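Local coordinates for protein putative adenosine kinase (Schistosoma mansoni, PDB 3VAS) that binds adenosine and, as a ribokinase-family adenosine kinase, probably phosphorylates it to AMP, at residues A[231-236]-A[269-274]. Residues are numbered along the deposited sequence; the frame is centred on the assembly and turned at random.
Sequences ISYSNI and PFADGK
S232 and F270 bring two type I turns, I231 to S234 and F270 to G273, together with their CA atoms 4.4 Å apart, and one backbone hydrogen bond joins the turns, from A271 N to S232 O at 2.9 Å. The same S232 O also receives a CA-H...O contact from F270 CA at 3.2 Å. Alanine suits position 271 because its CB, pointing at the other turn, is small enough to settle over one face of the Y233 ring, a CH-pi contact 3.7 Å from the centroid and shifted toward the rim. The CB of Y233 points away from 269-274, but chi1 of -62° sets CG beside its own N, and the ring comes back to meet A271; A200, K201 and L204 of helix 189-205 also touch this ring. In this Rossmann-like ribokinase fold, both turns lead from a helix to parallel neighbouring strands, 236-240 and 279-284. Phenylalanine suits position 270 because its faintly positive C-H rim can lie obliquely against carbonyl oxygens, CE1 3.2 Å from S234 O, while its pi cloud receives cation-pi contacts from R276 and R278. Compact serine lets S232 lie close to P269 O through CB, its OG bonding E229 O in the preceding helix.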
loop_
_atom_site.group_PDB
_atom_site.type_symbol
_atom_site.label_atom_id
_atom_site.label_comp_id
_atom_site.label_asym_id
_atom_site.label_seq_id
_atom_site.Cartn_x
_atom_site.Cartn_y
_atom_site.Cartn_z
ATOM N N ILE A 231 -10.604 4.606 -8.736
ATOM C CA ILE A 231 -10.245 3.935 -9.980
ATOM C C ILE A 231 -10.445 4.870 -11.174
ATOM O O ILE A 231 -9.634 4.880 -12.106
ATOM C CB ILE A 231 -11.035 2.619 -10.171
ATOM C CG1 ILE A 231 -10.602 1.587 -9.123
ATOM C CG2 ILE A 231 -10.824 2.055 -11.563
ATOM C CD1 ILE A 231 -11.358 0.277 -9.200
ATOM N N SER A 232 -11.492 5.695 -11.123
ATOM C CA SER A 232 -11.809 6.572 -12.253
ATOM C C SER A 232 -10.783 7.699 -12.468
ATOM O O SER A 232 -10.824 8.387 -13.489
ATOM C CB SER A 232 -13.251 7.115 -12.171
ATOM O OG SER A 232 -13.386 8.159 -11.218
ATOM N N TYR A 233 -9.862 7.871 -11.521
ATOM C CA TYR A 233 -8.757 8.820 -11.687
ATOM C C TYR A 233 -7.407 8.104 -11.771
ATOM O O TYR A 233 -6.366 8.741 -11.947
ATOM C CB TYR A 233 -8.712 9.828 -10.530
ATOM C CG TYR A 233 -9.937 10.712 -10.406
ATOM C CD1 TYR A 233 -11.027 10.316 -9.640
ATOM C CD2 TYR A 233 -9.996 11.944 -11.045
ATOM C CE1 TYR A 233 -12.147 11.119 -9.520
ATOM C CE2 TYR A 233 -11.112 12.755 -10.931
ATOM C CZ TYR A 233 -12.187 12.337 -10.166
ATOM O OH TYR A 233 -13.303 13.133 -10.046
ATOM N N SER A 234 -7.424 6.780 -11.639
ATOM C CA SER A 234 -6.186 6.012 -11.559
ATOM C C SER A 234 -5.702 5.557 -12.928
ATOM O O SER A 234 -6.476 5.025 -13.720
ATOM C CB SER A 234 -6.370 4.797 -10.652
ATOM O OG SER A 234 -6.764 5.191 -9.352
ATOM N N ASN A 235 -4.420 5.772 -13.202
ATOM C CA ASN A 235 -3.810 5.273 -14.427
ATOM C C ASN A 235 -3.341 3.837 -14.261
ATOM O O ASN A 235 -3.274 3.080 -15.229
ATOM C CB ASN A 235 -2.640 6.160 -14.838
ATOM C CG ASN A 235 -3.019 7.618 -14.906
ATOM O OD1 ASN A 235 -2.909 8.348 -13.917
ATOM N ND2 ASN A 235 -3.484 8.052 -16.072
ATOM N N ILE A 236 -3.009 3.471 -13.025
ATOM C CA ILE A 236 -2.564 2.116 -12.709
ATOM C C ILE A 236 -3.243 1.629 -11.429
ATOM O O ILE A 236 -3.274 2.347 -10.428
ATOM C CB ILE A 236 -1.029 2.050 -12.518
ATOM C CG1 ILE A 236 -0.302 2.610 -13.745
ATOM C CG2 ILE A 236 -0.575 0.619 -12.241
ATOM C CD1 ILE A 236 1.211 2.531 -13.645
ATOM N N PRO A 269 -14.817 3.935 -17.053
ATOM C CA PRO A 269 -14.523 5.256 -17.618
ATOM C C PRO A 269 -13.677 6.090 -16.662
ATOM O O PRO A 269 -13.791 5.935 -15.444
ATOM C CB PRO A 269 -15.915 5.885 -17.781
ATOM C CG PRO A 269 -16.846 4.717 -17.901
ATOM C CD PRO A 269 -16.265 3.669 -16.982
ATOM N N PHE A 270 -12.815 6.941 -17.207
ATOM C CA PHE A 270 -12.144 7.939 -16.389
ATOM C C PHE A 270 -13.139 9.050 -16.064
ATOM O O PHE A 270 -14.122 9.239 -16.783
ATOM C CB PHE A 270 -10.910 8.494 -17.098
ATOM C CG PHE A 270 -9.734 7.563 -17.075
ATOM C CD1 PHE A 270 -8.781 7.656 -16.076
ATOM C CD2 PHE A 270 -9.591 6.580 -18.043
ATOM C CE1 PHE A 270 -7.703 6.798 -16.047
ATOM C CE2 PHE A 270 -8.510 5.716 -18.016
ATOM C CZ PHE A 270 -7.566 5.827 -17.018
ATOM N N ALA A 271 -12.879 9.777 -14.982
ATOM C CA ALA A 271 -13.821 10.770 -14.470
ATOM C C ALA A 271 -14.187 11.873 -15.465
ATOM O O ALA A 271 -15.312 12.367 -15.451
ATOM C CB ALA A 271 -13.299 11.374 -13.186
ATOM N N ASP A 272 -13.247 12.265 -16.320
ATOM C CA ASP A 272 -13.534 13.289 -17.322
ATOM C C ASP A 272 -14.106 12.691 -18.610
ATOM O O ASP A 272 -14.424 13.411 -19.554
ATOM C CB ASP A 272 -12.298 14.150 -17.618
ATOM C CG ASP A 272 -11.098 13.333 -18.066
ATOM O OD1 ASP A 272 -10.019 13.935 -18.250
ATOM O OD2 ASP A 272 -11.224 12.102 -18.232
ATOM N N GLY A 273 -14.236 11.369 -18.639
ATOM C CA GLY A 273 -14.794 10.685 -19.789
ATOM C C GLY A 273 -13.839 10.633 -20.966
ATOM O O GLY A 273 -14.199 10.168 -22.046
ATOM N N LYS A 274 -12.617 11.108 -20.754
ATOM C CA LYS A 274 -11.601 11.115 -21.798
ATOM C C LYS A 274 -11.095 9.699 -22.052
ATOM O O LYS A 274 -10.886 8.928 -21.110
ATOM C CB LYS A 274 -10.433 12.010 -21.388
ATOM C CG LYS A 274 -9.701 12.653 -22.549
ATOM C CD LYS A 274 -10.450 13.874 -23.056
ATOM C CE LYS A 274 -10.343 15.033 -22.076
ATOM N NZ LYS A 274 -8.945 15.541 -21.982
#